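Local structure of transcarboxylase 5S subunit (Propionibacterium freudenreichii subsp. shermanii, 1RQB) at residues C227-G232 and M256-G261; V233-L238 and H262-S267; I27-L32 and D250-S255; A198-P203 and T311-S316. The protein transfers a carboxyl group from the biotin of the 1.3S subunit to pyruvate, forming oxaloacetate at a cobalt-dependent active site. One frame throughout, in Å; residues are numbered along the deposited sequence.

Contact 1 (C227-G232 and M256-G261); sequences CHSTTG and MSLGPG. With CO (cobalt (II) ion), chain B.
A chi1 of -77° sets His-228 CG anti to the carbonyl carbon, and chi2 (-117°) then turns the ND1 edge of the ring to Pro-260 O. Ser-229, whose OG lies between backbone N and carbonyl carbon, swings its hydroxyl to the same loop. The bond from His-228 ND1 to Pro-260 O is 2.8 Å long and nearly straight, 170° at the hydrogen, with the acceptor in the plane of the ring. This N-H donation fixes the rotation of the imidazole and leaves His-228 NE2 to bind the cobalt ion at 2.1 Å; the carbonyl would be expected to make the ring a somewhat stronger ligand. Both loops follow strands at the carboxyl end of the TIM barrel, where Asp-34, His-226 and the carboxylated Lys-195 also hold the metal and a water joins at 2.3 Å. Segment 256-261 makes a type II' turn from Leu-258 to Gly-261, and its carbonyls supply the grip. Gly-261 O accepts from Ser-229 N at 2.8 Å, while Ser-229 OG donates to Gly-259 O at 2.9 Å from above the carbonyl plane. Serine suits this place: its hydroxyl, one carbon from the backbone, meets Gly-259 O without a longer chain having to fit beside the turn. Glycine suits position 259, where phi is positive and a CB would run into the Pro-260 ring. A water bridges Ser-229 O and Gly-259 N.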
loop_
_atom_site.group_PDB
_atom_site.type_symbol
_atom_site.label_atom_id
_atom_site.label_comp_id
_atom_site.label_asym_id
_atom_site.label_seq_id
_atom_site.Cartn_x
_atom_site.Cartn_y
_atom_site.Cartn_z
ATOM N N CYS A 227 -3.322 12.652 -4.586
ATOM C CA CYS A 227 -2.825 11.488 -5.334
ATOM C C CYS A 227 -3.530 10.215 -4.864
ATOM O O CYS A 227 -3.703 10.005 -3.664
ATOM C CB CYS A 227 -1.330 11.242 -5.064
ATOM S SG CYS A 227 -0.152 12.303 -5.877
ATOM N N HIS A 228 -3.912 9.379 -5.825
ATOM C CA HIS A 228 -4.467 8.055 -5.515
ATOM C C HIS A 228 -3.263 7.122 -5.352
ATOM O O HIS A 228 -2.143 7.511 -5.678
ATOM C CB HIS A 228 -5.402 7.594 -6.637
ATOM C CG HIS A 228 -6.744 8.266 -6.593
ATOM N ND1 HIS A 228 -7.915 7.574 -6.382
ATOM C CD2 HIS A 228 -7.088 9.576 -6.652
ATOM C CE1 HIS A 228 -8.922 8.427 -6.309
ATOM N NE2 HIS A 228 -8.448 9.647 -6.469
ATOM N N SER A 229 -3.471 5.897 -4.871
ATOM C CA SER A 229 -2.339 4.995 -4.609
ATOM C C SER A 229 -2.353 3.784 -5.543
ATOM O O SER A 229 -1.660 2.797 -5.297
ATOM C CB SER A 229 -2.422 4.504 -3.163
ATOM O OG SER A 229 -3.736 3.999 -2.898
ATOM N N THR A 230 -3.114 3.880 -6.621
ATOM C CA THR A 230 -3.325 2.795 -7.592
ATOM C C THR A 230 -2.041 2.135 -8.106
ATOM O O THR A 230 -2.006 0.917 -8.284
ATOM C CB THR A 230 -4.139 3.320 -8.776
ATOM O OG1 THR A 230 -5.179 4.171 -8.270
ATOM C CG2 THR A 230 -4.770 2.153 -9.553
ATOM N N THR A 231 -0.998 2.910 -8.372
ATOM C CA THR A 231 0.260 2.371 -8.913
ATOM C C THR A 231 1.269 2.066 -7.804
ATOM O O THR A 231 2.346 1.539 -8.076
ATOM C CB THR A 231 0.933 3.382 -9.821
ATOM O OG1 THR A 231 1.131 4.594 -9.077
ATOM C CG2 THR A 231 0.078 3.641 -11.047
ATOM N N GLY A 232 0.954 2.452 -6.576
ATOM C CA GLY A 232 1.859 2.196 -5.465
ATOM C C GLY A 232 3.092 3.080 -5.336
ATOM O O GLY A 232 3.933 2.796 -4.484
HETATM N N MSE A 256 -9.530 2.567 5.282
HETATM C CA MSE A 256 -10.222 2.843 4.012
HETATM C C MSE A 256 -9.206 3.424 3.026
HETATM O O MSE A 256 -9.493 4.432 2.382
HETATM C CB MSE A 256 -11.282 3.916 4.228
HETATM C CG MSE A 256 -12.314 3.586 5.259
HETATM SE SE MSE A 256 -13.631 2.496 4.402
HETATM C CE MSE A 256 -14.627 3.907 3.492
ATOM N N SER A 257 -8.045 2.779 2.887
ATOM C CA SER A 257 -6.974 3.313 2.033
ATOM C C SER A 257 -6.353 2.230 1.146
ATOM O O SER A 257 -6.685 1.049 1.247
ATOM C CB SER A 257 -5.865 3.894 2.919
ATOM O OG SER A 257 -5.199 2.852 3.617
ATOM N N LEU A 258 -5.441 2.688 0.279
ATOM C CA LEU A 258 -4.646 1.887 -0.664
ATOM C C LEU A 258 -5.468 1.392 -1.856
ATOM O O LEU A 258 -6.669 1.636 -1.956
ATOM C CB LEU A 258 -3.953 0.719 0.051
ATOM C CG LEU A 258 -2.995 1.200 1.154
ATOM C CD1 LEU A 258 -2.225 0.015 1.719
ATOM C CD2 LEU A 258 -2.035 2.234 0.601
ATOM N N GLY A 259 -4.797 0.704 -2.775
ATOM C CA GLY A 259 -5.480 0.243 -3.971
ATOM C C GLY A 259 -5.864 1.452 -4.812
ATOM O O GLY A 259 -5.095 2.409 -4.896
ATOM N N PRO A 260 -7.057 1.453 -5.432
ATOM C CA PRO A 260 -7.550 2.556 -6.274
ATOM C C PRO A 260 -7.904 3.770 -5.411
ATOM O O PRO A 260 -8.335 4.805 -5.918
ATOM C CB PRO A 260 -8.799 1.983 -6.937
ATOM C CG PRO A 260 -8.729 0.514 -6.703
ATOM C CD PRO A 260 -8.024 0.344 -5.400
ATOM N N GLY A 261 -7.740 3.595 -4.103
ATOM C CA GLY A 261 -7.996 4.653 -3.155
ATOM C C GLY A 261 -6.789 5.560 -2.972
ATOM O O GLY A 261 -6.135 5.921 -3.948
HETATM CO CO CO B . -9.608 11.436 -6.359
HETATM O O HOH W 1 -1.825 0.770 -3.366
HETATM O O HOH W 2 -11.285 10.331 -7.404
#

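Contact 2 (V233-L238 and H262-S267); sequences VTEVSL and HNPTES
Asn-263 reaches across to the first turn of helix 234-243, where Asn-263 ND2 donates to Thr-234 OG1 at 2.9 Å, nearly straight (169° at the hydrogen) and with the hydroxyl oxygen close to the amide plane. A chi1 of 62° puts Thr-234 OG1 on the side of Asn-263. It is also hydrogen-bonded to His-228 O, so one buried hydroxyl ties the amide to the backbone of a cobalt ligand. Asparagine fits because its two ends do different work: Asn-263 OD1 accepts from a water at 3.0 Å, and that water in turn takes a weak bond from Thr-234 N. The tight part of the contact is this amide, held by its straight bond and by Glu-235 CB, 3.5 Å from Asn-263 OD1. The outer side touches more lightly: Leu-238 CD1 stands 4.0 Å from Asn-263 ND2, and Glu-235 OE1 makes van der Waals approaches to Pro-264 CD and, at 4.0 Å, to Ser-267 CB. The second subunit covers this side, its Gly-232 packing on Glu-235 and its Thr-231 O hydrogen-bonded to Ser-267 OG. Proline is tolerated at the N-cap, position 264, where its missing backbone N-H costs helix 265-271 no hydrogen bond. Thus a loop and the starts of two successive helices meet around a buried amide, in the beta-alpha-beta-alpha succession of a TIM barrel.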
loop_
_atom_site.group_PDB
_atom_site.type_symbol
_atom_site.label_atom_id
_atom_site.label_comp_id
_atom_site.label_asym_id
_atom_site.label_seq_id
_atom_site.Cartn_x
_atom_site.Cartn_y
_atom_site.Cartn_z
ATOM N N VAL A 233 3.213 4.157 -6.117
ATOM C CA VAL A 233 4.428 4.984 -6.041
ATOM C C VAL A 233 4.167 6.351 -5.402
ATOM O O VAL A 233 5.112 7.061 -5.064
ATOM C CB VAL A 233 5.018 5.302 -7.471
ATOM C CG1 VAL A 233 5.055 4.038 -8.350
ATOM C CG2 VAL A 233 4.172 6.377 -8.178
ATOM N N THR A 234 2.908 6.715 -5.193
ATOM C CA THR A 234 2.610 8.098 -4.786
ATOM C C THR A 234 2.877 8.445 -3.320
ATOM O O THR A 234 2.914 9.630 -2.990
ATOM C CB THR A 234 1.174 8.493 -5.170
ATOM O OG1 THR A 234 0.249 7.652 -4.479
ATOM C CG2 THR A 234 0.977 8.359 -6.688
ATOM N N GLU A 235 3.052 7.496 -2.406
ATOM C CA GLU A 235 3.352 7.991 -1.054
ATOM C C GLU A 235 4.762 8.584 -1.073
ATOM O O GLU A 235 5.077 9.533 -0.355
ATOM C CB GLU A 235 3.243 6.895 0.006
ATOM C CG GLU A 235 3.402 7.467 1.414
ATOM C CD GLU A 235 2.989 6.491 2.495
ATOM O OE1 GLU A 235 1.796 6.137 2.556
ATOM O OE2 GLU A 235 3.855 6.074 3.284
ATOM N N VAL A 236 5.621 8.034 -1.920
ATOM C CA VAL A 236 6.973 8.601 -2.027
ATOM C C VAL A 236 6.859 9.962 -2.718
ATOM O O VAL A 236 7.610 10.887 -2.413
ATOM C CB VAL A 236 7.890 7.681 -2.828
ATOM C CG1 VAL A 236 9.302 8.281 -2.888
ATOM C CG2 VAL A 236 7.934 6.307 -2.154
ATOM N N SER A 237 5.901 10.087 -3.638
ATOM C CA SER A 237 5.667 11.363 -4.331
ATOM C C SER A 237 5.207 12.410 -3.315
ATOM O O SER A 237 5.601 13.572 -3.397
ATOM C CB SER A 237 4.619 11.195 -5.442
ATOM O OG SER A 237 5.082 10.255 -6.411
ATOM N N LEU A 238 4.360 12.014 -2.364
ATOM C CA LEU A 238 3.912 12.949 -1.320
ATOM C C LEU A 238 5.122 13.453 -0.530
ATOM O O LEU A 238 5.226 14.640 -0.225
ATOM C CB LEU A 238 2.942 12.266 -0.354
ATOM C CG LEU A 238 1.445 12.450 -0.608
ATOM C CD1 LEU A 238 1.091 12.029 -1.998
ATOM C CD2 LEU A 238 0.651 11.658 0.421
ATOM N N HIS A 262 -6.448 5.858 -1.719
ATOM C CA HIS A 262 -5.381 6.827 -1.430
ATOM C C HIS A 262 -4.402 6.311 -0.374
ATOM O O HIS A 262 -4.606 5.264 0.237
ATOM C CB HIS A 262 -6.040 8.117 -0.928
ATOM C CG HIS A 262 -7.234 8.520 -1.741
ATOM N ND1 HIS A 262 -8.485 7.972 -1.545
ATOM C CD2 HIS A 262 -7.355 9.368 -2.791
ATOM C CE1 HIS A 262 -9.327 8.468 -2.438
ATOM N NE2 HIS A 262 -8.667 9.318 -3.205
ATOM N N ASN A 263 -3.322 7.073 -0.197
ATOM C CA ASN A 263 -2.303 6.753 0.813
ATOM C C ASN A 263 -2.939 7.009 2.181
ATOM O O ASN A 263 -3.769 7.908 2.322
ATOM C CB ASN A 263 -1.052 7.599 0.556
ATOM C CG ASN A 263 -0.453 7.313 -0.814
ATOM O OD1 ASN A 263 -0.009 6.199 -1.089
ATOM N ND2 ASN A 263 -0.481 8.311 -1.698
ATOM N N PRO A 264 -2.582 6.193 3.192
ATOM C CA PRO A 264 -3.108 6.268 4.561
ATOM C C PRO A 264 -2.728 7.508 5.372
ATOM O O PRO A 264 -1.557 7.868 5.481
ATOM C CB PRO A 264 -2.601 4.967 5.214
ATOM C CG PRO A 264 -1.978 4.169 4.075
ATOM C CD PRO A 264 -1.487 5.210 3.131
ATOM N N THR A 265 -3.745 8.132 5.958
ATOM C CA THR A 265 -3.564 9.351 6.761
ATOM C C THR A 265 -2.522 9.127 7.860
ATOM O O THR A 265 -1.569 9.894 7.995
ATOM C CB THR A 265 -4.908 9.757 7.415
ATOM O OG1 THR A 265 -5.853 10.072 6.385
ATOM C CG2 THR A 265 -4.720 10.961 8.356
ATOM N N GLU A 266 -2.700 8.074 8.647
ATOM C CA GLU A 266 -1.778 7.833 9.767
ATOM C C GLU A 266 -0.364 7.529 9.265
ATOM O O GLU A 266 0.614 7.936 9.891
ATOM C CB GLU A 266 -2.280 6.687 10.632
ATOM C CG GLU A 266 -3.687 6.910 11.170
ATOM C CD GLU A 266 -4.718 6.099 10.400
ATOM O OE1 GLU A 266 -4.905 6.340 9.185
ATOM O OE2 GLU A 266 -5.326 5.202 11.012
ATOM N N SER A 267 -0.244 6.806 8.154
ATOM C CA SER A 267 1.089 6.485 7.623
ATOM C C SER A 267 1.795 7.768 7.182
ATOM O O SER A 267 2.982 7.958 7.447
ATOM C CB SER A 267 0.971 5.519 6.444
ATOM O OG SER A 267 0.408 4.284 6.866
HETATM O O HOH W 3 0.904 4.700 -3.465
#

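Contact 3 (I27-L32 and D250-S255); sequences ITELVL and DTAISS
Glu-29 OE2 is gripped by backbone N-H groups from both segments. Ile-253 N donates to Glu-29 OE2 at 2.9 Å on the syn lone pair, and Val-31 N at 3.0 Å on the anti lone pair; Leu-30 N adds a weak bond. CG anti to the backbone N and a bend at chi2 (57°) bring Glu-29 CD back toward the turn. Glutamate suits this buried corner: OE2 caps the turn into helix 31-39, while OE1 is hydrogen-bonded to Thr-265 OG1. The neighbouring backbones pair in parallel, Thr-251 N donating to Thr-28 O at 3.0 Å and Leu-30 N to Thr-251 O at 2.9 Å. On one face of the sheet Thr-28 and Asp-250 lie side by side, with Thr-28 CB 3.3 Å from Asp-250 OD1. Leu-30 crosses Asp-250 at about a right angle, Leu-30 CD1 lying 3.6 Å from Asp-250 CB. Asp-250 OD2 pairs with Arg-135 and accepts from ND1 of His-226, a second-shell bond that would orient that cobalt ligand. Elsewhere Ile-27 CG2 meets Thr-251 OG1 at 3.4 Å, a hydroxyl hydrogen-bonded to Thr-265 OG1. This parallel pairing of an early strand, 23-29, with a late one, 248-251, is characteristic of the closure of a TIM barrel.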
loop_
_atom_site.group_PDB
_atom_site.type_symbol
_atom_site.label_atom_id
_atom_site.label_comp_id
_atom_site.label_asym_id
_atom_site.label_seq_id
_atom_site.Cartn_x
_atom_site.Cartn_y
_atom_site.Cartn_z
ATOM N N ILE A 27 -3.251 18.401 6.222
ATOM C CA ILE A 27 -3.790 17.137 5.700
ATOM C C ILE A 27 -5.293 17.273 5.452
ATOM O O ILE A 27 -6.029 17.760 6.309
ATOM C CB ILE A 27 -3.634 15.986 6.710
ATOM C CG1 ILE A 27 -2.150 15.713 6.978
ATOM C CG2 ILE A 27 -4.388 14.738 6.197
ATOM C CD1 ILE A 27 -1.393 15.167 5.811
ATOM N N THR A 28 -5.725 16.847 4.269
ATOM C CA THR A 28 -7.156 16.829 3.933
ATOM C C THR A 28 -7.611 15.369 3.978
ATOM O O THR A 28 -7.000 14.507 3.348
ATOM C CB THR A 28 -7.418 17.423 2.532
ATOM O OG1 THR A 28 -7.361 18.849 2.613
ATOM C CG2 THR A 28 -8.813 17.011 2.000
ATOM N N GLU A 29 -8.663 15.089 4.751
ATOM C CA GLU A 29 -9.193 13.725 4.899
ATOM C C GLU A 29 -10.235 13.457 3.809
ATOM O O GLU A 29 -11.123 14.274 3.573
ATOM C CB GLU A 29 -9.806 13.550 6.292
ATOM C CG GLU A 29 -10.402 12.158 6.567
ATOM C CD GLU A 29 -9.404 11.014 6.385
ATOM O OE1 GLU A 29 -8.308 11.009 7.012
ATOM O OE2 GLU A 29 -9.728 10.106 5.607
ATOM N N LEU A 30 -10.149 12.278 3.185
ATOM C CA LEU A 30 -11.021 11.931 2.054
ATOM C C LEU A 30 -11.990 10.788 2.367
ATOM O O LEU A 30 -12.748 10.380 1.487
ATOM C CB LEU A 30 -10.153 11.482 0.878
ATOM C CG LEU A 30 -9.085 12.459 0.382
ATOM C CD1 LEU A 30 -8.122 11.726 -0.573
ATOM C CD2 LEU A 30 -9.772 13.616 -0.340
ATOM N N VAL A 31 -11.999 10.280 3.591
ATOM C CA VAL A 31 -12.834 9.109 3.903
ATOM C C VAL A 31 -14.323 9.316 3.620
ATOM O O VAL A 31 -15.007 8.365 3.240
ATOM C CB VAL A 31 -12.663 8.636 5.387
ATOM C CG1 VAL A 31 -13.239 9.673 6.354
ATOM C CG2 VAL A 31 -13.361 7.276 5.589
ATOM N N LEU A 32 -14.835 10.534 3.771
ATOM C CA LEU A 32 -16.277 10.763 3.590
ATOM C C LEU A 32 -16.677 10.976 2.127
ATOM O O LEU A 32 -17.866 11.075 1.829
ATOM C CB LEU A 32 -16.739 11.954 4.426
ATOM C CG LEU A 32 -16.469 11.824 5.929
ATOM C CD1 LEU A 32 -16.957 13.089 6.620
ATOM C CD2 LEU A 32 -17.159 10.582 6.516
ATOM N N ASP A 250 -3.661 15.211 0.432
ATOM C CA ASP A 250 -4.911 14.480 0.691
ATOM C C ASP A 250 -4.609 13.015 1.012
ATOM O O ASP A 250 -3.808 12.373 0.332
ATOM C CB ASP A 250 -5.843 14.501 -0.529
ATOM C CG ASP A 250 -6.271 15.894 -0.936
ATOM O OD1 ASP A 250 -5.817 16.877 -0.314
ATOM O OD2 ASP A 250 -7.071 15.994 -1.895
ATOM N N THR A 251 -5.277 12.483 2.035
ATOM C CA THR A 251 -5.086 11.083 2.438
ATOM C C THR A 251 -6.418 10.512 2.929
ATOM O O THR A 251 -7.392 11.237 3.127
ATOM C CB THR A 251 -4.042 10.963 3.590
ATOM O OG1 THR A 251 -4.537 11.659 4.744
ATOM C CG2 THR A 251 -2.698 11.586 3.179
ATOM N N ALA A 252 -6.442 9.200 3.131
ATOM C CA ALA A 252 -7.655 8.524 3.617
ATOM C C ALA A 252 -7.296 7.708 4.860
ATOM O O ALA A 252 -6.246 7.067 4.895
ATOM C CB ALA A 252 -8.212 7.582 2.527
ATOM N N ILE A 253 -8.174 7.714 5.866
ATOM C CA ILE A 253 -7.916 6.943 7.093
ATOM C C ILE A 253 -7.499 5.526 6.690
ATOM O O ILE A 253 -8.052 4.943 5.758
ATOM C CB ILE A 253 -9.155 6.976 8.029
ATOM C CG1 ILE A 253 -8.724 6.712 9.488
ATOM C CG2 ILE A 253 -10.204 5.989 7.548
ATOM C CD1 ILE A 253 -7.852 7.821 10.081
ATOM N N SER A 254 -6.533 4.958 7.415
ATOM C CA SER A 254 -5.894 3.684 7.046
ATOM C C SER A 254 -6.848 2.511 6.797
ATOM O O SER A 254 -6.543 1.667 5.956
ATOM C CB SER A 254 -4.809 3.304 8.070
ATOM O OG SER A 254 -5.355 3.016 9.339
ATOM N N SER A 255 -7.984 2.414 7.481
ATOM C CA SER A 255 -8.884 1.274 7.250
ATOM C C SER A 255 -9.667 1.425 5.941
ATOM O O SER A 255 -10.383 0.516 5.525
ATOM C CB SER A 255 -9.854 1.110 8.428
ATOM O OG SER A 255 -10.410 2.359 8.809
HETATM O O HOH W 4 -7.146 19.567 0.040
#

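Contact 4 (A198-P203 and T311-S316); sequences AALLKP and TSIFKS
Lys-202 lies over one face of the Phe-314 ring. Lys-202 CE stands 3.6 Å from the centroid of the Phe-314 ring, only 15° off the normal and offset toward the rim, a CH-pi contact that brings it 3.5 Å from Phe-314 CE2. Lys-202 NZ follows over the same face, 4.5 Å from the Phe-314 centroid, a cation-pi interaction. The lysine chain is extended beyond CG, which lets its methylenes cross the ring obliquely before the charge is reached. At the edge of the ring, in its plane, Leu-200 O sits 3.6 Å from Phe-314 CE2, where the weakly positive rim of an aromatic ring suits a carbonyl oxygen. Beside this lies an aliphatic patch: Leu-200 CD2 touches Ile-313 CD1 at 3.6 Å and Phe-314 CE2 at 3.9 Å, and Ala-198 CB meets Ile-313 CD1 at 3.8 Å. Alanine is small enough to let the isoleucine tip come close, and the branched leucine serves both neighbours.

In the next shell, Asp-196 accepts from the backbone N-H groups of Leu-200 and Leu-201 and so shapes the loop, while Ala-199 O is hydrogen-bonded to Thr-231 OG1. Loop 198-203 follows barrel strand 191-193, and helix 313-316 belongs to the conserved carboxylase region, so the contact joins the two. Farther out, Lys-202 NZ forms salt bridges with Glu-270 and Glu-273 of the second subunit. The ammonium thus has an aromatic face and two carboxylates of the second subunit as partners, which would be expected to favour its charged form and to couple this contact to the dimer interface.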
loop_
_atom_site.group_PDB
_atom_site.type_symbol
_atom_site.label_atom_id
_atom_site.label_comp_id
_atom_site.label_asym_id
_atom_site.label_seq_id
_atom_site.Cartn_x
_atom_site.Cartn_y
_atom_site.Cartn_z
ATOM N N ALA A 198 -5.206 8.960 -11.479
ATOM C CA ALA A 198 -4.695 7.658 -11.933
ATOM C C ALA A 198 -3.390 7.267 -11.233
ATOM O O ALA A 198 -2.818 6.222 -11.543
ATOM C CB ALA A 198 -4.500 7.681 -13.457
ATOM N N ALA A 199 -2.919 8.092 -10.296
ATOM C CA ALA A 199 -1.685 7.829 -9.536
ATOM C C ALA A 199 -0.475 7.768 -10.470
ATOM O O ALA A 199 0.432 6.957 -10.288
ATOM C CB ALA A 199 -1.805 6.503 -8.757
ATOM N N LEU A 200 -0.444 8.665 -11.443
ATOM C CA LEU A 200 0.644 8.686 -12.431
ATOM C C LEU A 200 1.809 9.566 -11.975
ATOM O O LEU A 200 2.882 9.523 -12.574
ATOM C CB LEU A 200 0.123 9.253 -13.745
ATOM C CG LEU A 200 -0.725 8.335 -14.611
ATOM C CD1 LEU A 200 -1.392 9.160 -15.707
ATOM C CD2 LEU A 200 0.161 7.257 -15.193
ATOM N N LEU A 201 1.601 10.361 -10.932
ATOM C CA LEU A 201 2.641 11.301 -10.485
ATOM C C LEU A 201 3.766 10.581 -9.739
ATOM O O LEU A 201 3.584 10.093 -8.624
ATOM C CB LEU A 201 2.027 12.384 -9.586
ATOM C CG LEU A 201 2.994 13.492 -9.157
ATOM C CD1 LEU A 201 3.392 14.351 -10.367
ATOM C CD2 LEU A 201 2.302 14.374 -8.110
ATOM N N LYS A 202 4.935 10.531 -10.369
ATOM C CA LYS A 202 6.107 9.897 -9.749
ATOM C C LYS A 202 6.817 10.930 -8.873
ATOM O O LYS A 202 6.554 12.127 -8.972
ATOM C CB LYS A 202 7.052 9.328 -10.817
ATOM C CG LYS A 202 6.461 8.118 -11.565
ATOM C CD LYS A 202 7.466 7.551 -12.553
ATOM C CE LYS A 202 6.957 6.271 -13.208
ATOM N NZ LYS A 202 8.069 5.573 -13.921
ATOM N N PRO A 203 7.723 10.470 -8.000
ATOM C CA PRO A 203 8.467 11.344 -7.090
ATOM C C PRO A 203 9.222 12.537 -7.680
ATOM O O PRO A 203 9.075 13.656 -7.196
ATOM C CB PRO A 203 9.414 10.379 -6.383
ATOM C CG PRO A 203 8.616 9.119 -6.332
ATOM C CD PRO A 203 8.039 9.057 -7.736
ATOM N N THR A 311 0.775 -1.125 -12.049
ATOM C CA THR A 311 1.709 -0.146 -12.628
ATOM C C THR A 311 1.698 -0.217 -14.157
ATOM O O THR A 311 2.485 0.462 -14.814
ATOM C CB THR A 311 3.174 -0.425 -12.214
ATOM O OG1 THR A 311 3.525 -1.742 -12.643
ATOM C CG2 THR A 311 3.379 -0.308 -10.685
ATOM N N SER A 312 0.810 -1.012 -14.742
ATOM C CA SER A 312 0.826 -1.180 -16.202
ATOM C C SER A 312 0.552 0.139 -16.929
ATOM O O SER A 312 1.000 0.336 -18.058
ATOM C CB SER A 312 -0.190 -2.247 -16.626
ATOM O OG SER A 312 -1.502 -1.873 -16.249
ATOM N N ILE A 313 -0.154 1.051 -16.277
ATOM C CA ILE A 313 -0.506 2.335 -16.900
ATOM C C ILE A 313 0.745 3.119 -17.309
ATOM O O ILE A 313 0.702 3.899 -18.259
ATOM C CB ILE A 313 -1.356 3.192 -15.945
ATOM C CG1 ILE A 313 -1.880 4.431 -16.688
ATOM C CG2 ILE A 313 -0.513 3.608 -14.729
ATOM C CD1 ILE A 313 -2.787 5.339 -15.842
ATOM N N PHE A 314 1.870 2.919 -16.623
ATOM C CA PHE A 314 3.088 3.671 -16.960
ATOM C C PHE A 314 3.574 3.319 -18.366
ATOM O O PHE A 314 4.324 4.077 -18.980
ATOM C CB PHE A 314 4.187 3.409 -15.933
ATOM C CG PHE A 314 3.931 4.082 -14.609
ATOM C CD1 PHE A 314 3.953 3.354 -13.422
ATOM C CD2 PHE A 314 3.666 5.447 -14.558
ATOM C CE1 PHE A 314 3.718 3.979 -12.191
ATOM C CE2 PHE A 314 3.424 6.085 -13.335
ATOM C CZ PHE A 314 3.454 5.353 -12.154
ATOM N N LYS A 315 3.136 2.178 -18.872
ATOM C CA LYS A 315 3.534 1.748 -20.220
ATOM C C LYS A 315 2.390 1.945 -21.218
ATOM O O LYS A 315 2.602 2.455 -22.317
ATOM C CB LYS A 315 3.917 0.266 -20.211
ATOM C CG LYS A 315 4.204 -0.295 -21.599
ATOM C CD LYS A 315 4.457 -1.793 -21.568
ATOM C CE LYS A 315 4.688 -2.337 -22.974
ATOM N NZ LYS A 315 4.739 -3.826 -22.995
ATOM N N SER A 316 1.175 1.576 -20.817
ATOM C CA SER A 316 0.001 1.590 -21.704
ATOM C C SER A 316 -0.810 2.887 -21.679
ATOM O O SER A 316 -1.651 3.082 -22.556
ATOM C CB SER A 316 -0.944 0.470 -21.310
ATOM O OG SER A 316 -1.602 0.818 -20.102
#

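How the contacts relate
Contacts 1 and 2 join the same two consecutive beta-alpha units of the TIM barrel; contact 3 pairs the second unit's strand, 248-251, with the early strand 23-29. Along the chain, strand 223-225 leads through loop 227-232 to helix 234-243, then strand 248-251 through loop 256-261 to helix 265-271. The centres of contacts 1 and 2 are about 8 Å apart and those of 2 and 3 about 10 Å, the latter pair touching through Thr-265. Contact 4, whose centre is about 12 Å from that of contact 1, brings helix 313-316 against the barrel; contacts 3 and 4 do not touch. Contact 1 holds a cobalt ligand, and the others lie beside or behind it. Contacts 1, 2 and 4 also meet the second subunit.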